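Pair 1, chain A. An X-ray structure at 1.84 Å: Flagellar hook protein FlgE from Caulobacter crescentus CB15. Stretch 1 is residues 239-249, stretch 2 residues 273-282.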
# COMPACT_ATOMS: atom_id res chain seq x y z
N SER A 239 14.89 -5.30 15.42
CA SER A 239 14.33 -5.38 16.75
C SER A 239 15.34 -4.79 17.72
O SER A 239 16.47 -5.28 17.81
CB SER A 239 13.98 -6.83 17.12
OG SER A 239 13.21 -6.88 18.31
N PRO A 240 14.97 -3.69 18.42
CA PRO A 240 13.69 -2.98 18.30
C PRO A 240 13.53 -2.29 16.95
O PRO A 240 14.52 -2.10 16.24
CB PRO A 240 13.76 -1.95 19.42
CG PRO A 240 15.21 -1.68 19.58
CD PRO A 240 15.89 -3.01 19.34
N THR A 241 12.30 -1.95 16.59
CA THR A 241 12.02 -1.33 15.30
C THR A 241 12.83 -0.05 15.14
O THR A 241 12.78 0.84 15.99
CB THR A 241 10.52 -1.00 15.14
OG1 THR A 241 10.08 -0.24 16.27
CG2 THR A 241 9.71 -2.28 15.03
N ALA A 242 13.58 0.02 14.05
CA ALA A 242 14.47 1.15 13.82
C ALA A 242 14.69 1.38 12.33
O ALA A 242 14.38 0.53 11.51
CB ALA A 242 15.80 0.91 14.52
N ILE A 243 15.21 2.56 12.00
CA ILE A 243 15.72 2.82 10.66
C ILE A 243 17.14 3.33 10.76
O ILE A 243 17.53 3.89 11.79
CB ILE A 243 14.87 3.86 9.89
CG1 ILE A 243 14.76 5.15 10.70
CG2 ILE A 243 13.49 3.30 9.57
CD1 ILE A 243 14.02 6.25 9.98
N THR A 244 17.93 3.12 9.71
CA THR A 244 19.25 3.71 9.62
C THR A 244 19.37 4.51 8.32
O THR A 244 19.16 3.97 7.24
CB THR A 244 20.38 2.65 9.65
OG1 THR A 244 20.32 1.91 10.88
CG2 THR A 244 21.74 3.31 9.54
N ILE A 245 19.67 5.79 8.45
CA ILE A 245 19.97 6.63 7.30
C ILE A 245 21.48 6.81 7.24
O ILE A 245 22.09 7.26 8.21
CB ILE A 245 19.26 8.00 7.37
CG1 ILE A 245 17.75 7.80 7.51
CG2 ILE A 245 19.59 8.83 6.14
CD1 ILE A 245 16.97 9.09 7.64
N LYS A 246 22.10 6.44 6.12
CA LYS A 246 23.55 6.45 6.04
C LYS A 246 24.10 7.86 5.94
O LYS A 246 23.39 8.78 5.54
CB LYS A 246 24.04 5.61 4.86
CG LYS A 246 23.48 4.21 4.84
CD LYS A 246 23.83 3.43 6.11
CE LYS A 246 25.18 2.74 5.98
NZ LYS A 246 25.47 1.89 7.17
N SER A 247 25.36 8.01 6.32
CA SER A 247 26.07 9.28 6.30
C SER A 247 26.04 9.93 4.93
O SER A 247 25.92 9.25 3.92
CB SER A 247 27.52 9.07 6.74
OG SER A 247 28.28 10.26 6.67
N SER A 248 26.15 11.25 4.91
CA SER A 248 26.44 11.94 3.66
C SER A 248 27.68 11.29 3.07
O SER A 248 28.63 11.00 3.80
CB SER A 248 26.65 13.44 3.89
OG SER A 248 25.46 14.06 4.36
N GLY A 249 27.65 11.01 1.78
CA GLY A 249 28.81 10.45 1.10
C GLY A 249 29.04 8.97 1.29
O GLY A 249 30.04 8.44 0.82
N GLY A 273 26.02 17.12 4.73
CA GLY A 273 27.30 16.79 5.34
C GLY A 273 27.19 16.25 6.75
O GLY A 273 28.01 16.57 7.61
N ILE A 274 26.17 15.43 6.99
CA ILE A 274 25.87 14.93 8.33
C ILE A 274 26.12 13.43 8.44
O ILE A 274 26.22 12.72 7.43
CB ILE A 274 24.42 15.23 8.74
CG1 ILE A 274 23.45 14.70 7.68
CG2 ILE A 274 24.22 16.73 8.92
CD1 ILE A 274 21.98 14.98 7.99
N ASP A 275 26.20 12.95 9.68
CA ASP A 275 26.57 11.56 9.98
C ASP A 275 25.43 10.57 9.81
O ASP A 275 24.26 10.95 9.74
CB ASP A 275 27.10 11.45 11.41
CG ASP A 275 28.36 12.25 11.64
OD1 ASP A 275 29.14 12.43 10.68
OD2 ASP A 275 28.58 12.70 12.79
N GLU A 276 25.79 9.29 9.77
CA GLU A 276 24.83 8.21 9.81
C GLU A 276 23.90 8.41 11.00
O GLU A 276 24.35 8.80 12.08
CB GLU A 276 25.55 6.86 9.91
CG GLU A 276 24.64 5.69 10.22
CD GLU A 276 25.38 4.37 10.15
OE1 GLU A 276 26.07 4.15 9.13
OE2 GLU A 276 25.28 3.56 11.10
N GLN A 277 22.62 8.15 10.79
CA GLN A 277 21.64 8.35 11.84
C GLN A 277 20.74 7.13 12.01
O GLN A 277 19.77 6.95 11.28
CB GLN A 277 20.80 9.59 11.56
CG GLN A 277 19.88 10.00 12.71
CD GLN A 277 19.88 11.49 12.97
OE1 GLN A 277 20.37 12.28 12.17
NE2 GLN A 277 19.33 11.89 14.12
N GLU A 278 21.07 6.31 13.00
CA GLU A 278 20.25 5.16 13.36
C GLU A 278 19.26 5.60 14.42
O GLU A 278 19.65 6.12 15.47
CB GLU A 278 21.12 4.01 13.87
CG GLU A 278 20.37 2.75 14.25
CD GLU A 278 21.30 1.64 14.72
OE1 GLU A 278 22.52 1.89 14.83
OE2 GLU A 278 20.80 0.53 14.98
N VAL A 279 17.97 5.42 14.14
CA VAL A 279 16.92 5.89 15.04
C VAL A 279 15.91 4.80 15.37
O VAL A 279 15.25 4.25 14.49
CB VAL A 279 16.16 7.09 14.45
CG1 VAL A 279 15.31 7.75 15.52
CG2 VAL A 279 17.12 8.10 13.85
N GLN A 280 15.80 4.47 16.65
CA GLN A 280 14.74 3.58 17.08
C GLN A 280 13.41 4.32 16.98
O GLN A 280 13.29 5.46 17.41
CB GLN A 280 14.98 3.10 18.52
CG GLN A 280 13.81 2.31 19.08
CD GLN A 280 14.12 1.70 20.43
OE1 GLN A 280 15.27 1.67 20.86
NE2 GLN A 280 13.08 1.19 21.09
N ILE A 281 12.41 3.66 16.39
CA ILE A 281 11.09 4.27 16.28
C ILE A 281 10.08 3.39 16.98
O ILE A 281 9.71 2.32 16.50
CB ILE A 281 10.69 4.48 14.80
CG1 ILE A 281 11.69 5.44 14.14
CG2 ILE A 281 9.27 5.02 14.71
CD1 ILE A 281 11.49 5.62 12.66
N ASP A 282 9.64 3.86 18.15
CA ASP A 282 8.80 3.08 19.05
C ASP A 282 7.32 3.38 18.80
O ASP A 282 6.84 4.48 19.10
CB ASP A 282 9.20 3.39 20.50
CG ASP A 282 8.59 2.42 21.50
OD1 ASP A 282 7.99 1.41 21.07
OD2 ASP A 282 8.75 2.66 22.72
O HOH W 1 10.76 0.31 19.18
O HOH W 2 26.84 5.49 6.99
O HOH W 3 30.08 10.85 8.74

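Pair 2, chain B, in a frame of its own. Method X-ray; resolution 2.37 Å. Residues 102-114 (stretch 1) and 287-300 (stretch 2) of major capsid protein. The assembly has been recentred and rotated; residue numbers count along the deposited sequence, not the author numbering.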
# COMPACT_ATOMS: atom_id res chain seq x y z
N ASP B 102 1.47 -4.45 -29.09
CA ASP B 102 2.35 -4.35 -27.93
C ASP B 102 3.52 -5.32 -28.04
O ASP B 102 3.41 -6.41 -28.62
CB ASP B 102 1.56 -4.62 -26.65
CG ASP B 102 0.81 -5.94 -26.68
OD1 ASP B 102 -0.20 -6.03 -27.40
OD2 ASP B 102 1.23 -6.89 -25.98
N MET B 103 4.65 -4.91 -27.48
CA MET B 103 5.89 -5.68 -27.55
C MET B 103 6.50 -5.81 -26.16
O MET B 103 6.45 -4.87 -25.36
CB MET B 103 6.90 -5.03 -28.50
CG MET B 103 6.41 -4.93 -29.94
SD MET B 103 7.65 -4.24 -31.05
CE MET B 103 6.79 -4.34 -32.62
N VAL B 104 7.08 -6.97 -25.89
CA VAL B 104 7.75 -7.24 -24.63
C VAL B 104 8.92 -8.17 -24.90
O VAL B 104 8.83 -9.08 -25.74
CB VAL B 104 6.77 -7.83 -23.59
CG1 VAL B 104 6.23 -9.18 -24.04
CG2 VAL B 104 7.42 -7.93 -22.22
N VAL B 105 10.04 -7.93 -24.22
CA VAL B 105 11.30 -8.63 -24.49
C VAL B 105 11.64 -9.49 -23.28
O VAL B 105 11.80 -8.99 -22.17
CB VAL B 105 12.43 -7.64 -24.79
CG1 VAL B 105 13.74 -8.39 -24.95
CG2 VAL B 105 12.12 -6.84 -26.04
N HIS B 106 11.76 -10.80 -23.52
CA HIS B 106 12.19 -11.73 -22.48
C HIS B 106 13.71 -11.70 -22.38
O HIS B 106 14.40 -11.97 -23.37
CB HIS B 106 11.70 -13.14 -22.79
CG HIS B 106 12.21 -14.18 -21.85
ND1 HIS B 106 12.48 -15.47 -22.24
CD2 HIS B 106 12.48 -14.13 -20.52
CE1 HIS B 106 12.91 -16.17 -21.21
NE2 HIS B 106 12.92 -15.38 -20.15
N VAL B 107 14.23 -11.37 -21.21
CA VAL B 107 15.67 -11.38 -20.95
C VAL B 107 15.95 -12.40 -19.86
O VAL B 107 15.23 -12.47 -18.86
CB VAL B 107 16.19 -9.99 -20.53
CG1 VAL B 107 17.72 -9.99 -20.48
CG2 VAL B 107 15.69 -8.92 -21.49
N GLN B 108 17.01 -13.19 -20.06
CA GLN B 108 17.36 -14.27 -19.14
C GLN B 108 18.84 -14.14 -18.79
O GLN B 108 19.70 -14.24 -19.66
CB GLN B 108 17.07 -15.63 -19.76
CG GLN B 108 16.91 -16.76 -18.76
CD GLN B 108 16.47 -18.05 -19.42
OE1 GLN B 108 17.14 -18.56 -20.32
NE2 GLN B 108 15.34 -18.59 -18.97
N LEU B 109 19.12 -13.93 -17.51
CA LEU B 109 20.48 -13.74 -17.01
C LEU B 109 20.85 -14.91 -16.11
O LEU B 109 20.09 -15.26 -15.20
CB LEU B 109 20.60 -12.41 -16.26
CG LEU B 109 20.12 -11.20 -17.07
CD1 LEU B 109 20.14 -9.93 -16.22
CD2 LEU B 109 20.96 -11.02 -18.32
N ALA B 110 22.01 -15.50 -16.36
CA ALA B 110 22.41 -16.72 -15.68
C ALA B 110 22.57 -16.49 -14.18
O ALA B 110 22.95 -15.40 -13.73
CB ALA B 110 23.71 -17.26 -16.27
N ALA B 111 22.27 -17.53 -13.40
CA ALA B 111 22.56 -17.50 -11.98
C ALA B 111 24.04 -17.24 -11.77
O ALA B 111 24.89 -17.74 -12.51
CB ALA B 111 22.15 -18.83 -11.32
N THR B 112 24.36 -16.43 -10.76
CA THR B 112 25.70 -15.88 -10.66
C THR B 112 26.08 -15.69 -9.19
O THR B 112 25.21 -15.57 -8.32
CB THR B 112 25.80 -14.56 -11.42
OG1 THR B 112 27.17 -14.15 -11.52
CG2 THR B 112 24.99 -13.47 -10.73
N SER B 113 27.38 -15.68 -8.94
CA SER B 113 27.92 -15.50 -7.60
C SER B 113 29.26 -14.81 -7.70
O SER B 113 29.87 -14.72 -8.77
CB SER B 113 28.05 -16.84 -6.86
OG SER B 113 29.04 -17.66 -7.46
N ALA B 114 29.74 -14.31 -6.56
CA ALA B 114 31.01 -13.62 -6.51
C ALA B 114 32.17 -14.61 -6.43
O ALA B 114 31.99 -15.78 -6.09
CB ALA B 114 31.06 -12.66 -5.33
N LYS B 287 22.70 -12.03 -1.94
CA LYS B 287 22.68 -13.47 -1.72
C LYS B 287 24.01 -14.07 -2.14
O LYS B 287 24.72 -13.52 -2.99
CB LYS B 287 21.55 -14.15 -2.51
CG LYS B 287 20.15 -13.66 -2.17
CD LYS B 287 19.11 -14.38 -3.00
CE LYS B 287 17.71 -13.92 -2.65
NZ LYS B 287 16.67 -14.70 -3.38
N ALA B 288 24.35 -15.21 -1.54
CA ALA B 288 25.52 -15.96 -1.97
C ALA B 288 25.42 -16.32 -3.45
O ALA B 288 26.42 -16.26 -4.18
CB ALA B 288 25.70 -17.21 -1.12
N THR B 289 24.23 -16.69 -3.90
CA THR B 289 23.96 -16.94 -5.31
C THR B 289 22.63 -16.30 -5.66
O THR B 289 21.60 -16.62 -5.05
CB THR B 289 23.93 -18.44 -5.63
OG1 THR B 289 25.24 -19.00 -5.43
CG2 THR B 289 23.50 -18.67 -7.07
N GLN B 290 22.64 -15.39 -6.64
CA GLN B 290 21.41 -14.87 -7.20
C GLN B 290 20.87 -15.86 -8.23
O GLN B 290 21.63 -16.35 -9.08
CB GLN B 290 21.63 -13.50 -7.84
CG GLN B 290 21.68 -12.35 -6.85
CD GLN B 290 20.31 -11.97 -6.32
OE1 GLN B 290 19.28 -12.38 -6.86
NE2 GLN B 290 20.28 -11.16 -5.26
N GLU B 291 19.58 -16.15 -8.16
CA GLU B 291 18.98 -17.10 -9.08
C GLU B 291 18.91 -16.52 -10.48
O GLU B 291 19.12 -15.32 -10.70
CB GLU B 291 17.58 -17.50 -8.59
CG GLU B 291 17.51 -17.80 -7.11
CD GLU B 291 16.17 -18.38 -6.70
OE1 GLU B 291 15.92 -18.51 -5.49
OE2 GLU B 291 15.37 -18.72 -7.60
N GLN B 292 18.60 -17.38 -11.45
CA GLN B 292 18.43 -16.95 -12.83
C GLN B 292 17.34 -15.89 -12.91
O GLN B 292 16.17 -16.17 -12.63
CB GLN B 292 18.09 -18.14 -13.72
CG GLN B 292 17.81 -17.78 -15.16
CD GLN B 292 17.27 -18.94 -15.97
OE1 GLN B 292 16.07 -19.19 -16.00
NE2 GLN B 292 18.17 -19.67 -16.63
N LEU B 293 17.72 -14.68 -13.29
CA LEU B 293 16.78 -13.57 -13.36
C LEU B 293 16.06 -13.60 -14.71
O LEU B 293 16.70 -13.52 -15.76
CB LEU B 293 17.51 -12.24 -13.16
CG LEU B 293 16.61 -11.01 -13.02
CD1 LEU B 293 15.66 -11.17 -11.84
CD2 LEU B 293 17.45 -9.75 -12.86
N ASN B 294 14.74 -13.71 -14.66
CA ASN B 294 13.90 -13.73 -15.86
C ASN B 294 13.04 -12.48 -15.86
O ASN B 294 12.27 -12.24 -14.92
CB ASN B 294 13.03 -14.98 -15.91
CG ASN B 294 13.83 -16.23 -16.24
OD1 ASN B 294 13.98 -16.59 -17.40
ND2 ASN B 294 14.36 -16.88 -15.21
N MET B 295 13.16 -11.68 -16.92
CA MET B 295 12.41 -10.44 -17.06
C MET B 295 11.68 -10.43 -18.39
O MET B 295 12.16 -10.97 -19.39
CB MET B 295 13.33 -9.22 -16.96
CG MET B 295 14.11 -9.14 -15.66
SD MET B 295 15.25 -7.74 -15.57
CE MET B 295 16.40 -8.14 -16.89
N PHE B 296 10.49 -9.83 -18.39
CA PHE B 296 9.73 -9.53 -19.60
C PHE B 296 9.59 -8.01 -19.63
O PHE B 296 8.63 -7.45 -19.09
CB PHE B 296 8.37 -10.23 -19.61
CG PHE B 296 8.42 -11.64 -20.15
CD1 PHE B 296 8.85 -12.68 -19.35
CD2 PHE B 296 8.01 -11.91 -21.45
CE1 PHE B 296 8.89 -13.98 -19.85
CE2 PHE B 296 8.05 -13.20 -21.94
CZ PHE B 296 8.48 -14.23 -21.14
N VAL B 297 10.55 -7.34 -20.26
CA VAL B 297 10.60 -5.88 -20.27
C VAL B 297 9.70 -5.37 -21.40
O VAL B 297 9.99 -5.63 -22.58
CB VAL B 297 12.04 -5.37 -20.44
CG1 VAL B 297 12.07 -3.85 -20.39
CG2 VAL B 297 12.93 -5.96 -19.36
N PRO B 298 8.63 -4.66 -21.09
CA PRO B 298 7.77 -4.12 -22.15
C PRO B 298 8.45 -2.97 -22.87
O PRO B 298 9.20 -2.20 -22.29
CB PRO B 298 6.52 -3.64 -21.40
CG PRO B 298 6.62 -4.25 -20.02
CD PRO B 298 8.08 -4.38 -19.75
N LEU B 299 8.17 -2.87 -24.17
CA LEU B 299 8.69 -1.79 -25.00
C LEU B 299 7.66 -0.67 -25.02
O LEU B 299 6.56 -0.83 -25.56
CB LEU B 299 9.01 -2.29 -26.40
CG LEU B 299 10.02 -3.44 -26.45
CD1 LEU B 299 10.49 -3.69 -27.88
CD2 LEU B 299 11.20 -3.19 -25.52
N LEU B 300 8.02 0.48 -24.43
CA LEU B 300 7.07 1.53 -24.10
C LEU B 300 6.86 2.49 -25.28
O LEU B 300 7.04 3.70 -25.17
CB LEU B 300 7.53 2.28 -22.86
CG LEU B 300 8.06 1.42 -21.71
CD1 LEU B 300 9.01 2.22 -20.83
CD2 LEU B 300 6.91 0.86 -20.88
O HOH W 4 21.78 -14.07 -11.77

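The sharpest difference lies on one face of the sheet, where Ala A242 of pair 1 falls on His B106 of pair 2 and Gln A280 on Phe B296. In pair 1 the short methyl of Ala A242 leaves little to pack, its CB lying 3.8 Å from CA of Gln A280, and the glutamine extends with chi1 and chi2 both t. In pair 2 the same cross-strand pair is aromatic. The rings of His B106 and Phe B296 are nearly parallel, 9° apart, but slid so that they barely overlap; instead CB of His B106 sits over the phenyl face, 3.9 Å from its centroid. The polar end of the histidine is not wasted, since NE2 donates to OD1 of Asn B294 at 3.2 Å.

The frame beneath these differences is the same: two antiparallel strands whose central residues superpose with an RMSD of 0.7 Å. Ile A243 matches Val B107 and Val A279 matches Met B295, and each pair is joined by two backbone hydrogen bonds, N of Val A279 to O of Ile A243 at 2.8 Å and N of Met B295 to O of Val B107 at 2.9 Å among them. Ile A245 with Gln A277 and Leu B109 with Leu B293 repeat the pattern.

These residues share the other face, which is largely apolar. Branched aliphatic chains, and the flexible thioether of Met B295, suit it because they fill largely buried space without needing polar partners. Ile A243 reaches CD1 of Ile A281 with its own CD1 at 3.7 Å, whereas in pair 2 the long Met B295 brings CE to 4.1 Å from CB of Val B107 and 4.2 Å from CD1 of Leu B109. Gln A277 is the exception; its end leads away and its NE2 is hydrogen-bonded elsewhere in the structure.

Back on the first face, Thr A244 and Glu A278 make a modest contact, OG1 to CG at 3.5 Å. Their counterparts, Gln B108 and Asn B294, are amides that can both donate and accept: NE2 of Gln B108 donates to OD1 of Asn B294 at 2.9 Å, so this oxygen serves histidine and glutamine together, while ND2 of Asn B294 donates to OE1 of Gln B292 at 3.0 Å.

Beyond the strands, Lys A246 and Glu A276 carry opposite charges and form a salt bridge, NZ to OE1 at 3.1 Å. At the matching positions stand Ala B110 and Gln B292; the alanine side chain comes no nearer than 6.0 Å to the other stretch, and no salt bridge forms. A water there donates to O of Ala B110 at 2.6 Å and to O of Glu B291, the residue before Gln B292, at 3.1 Å.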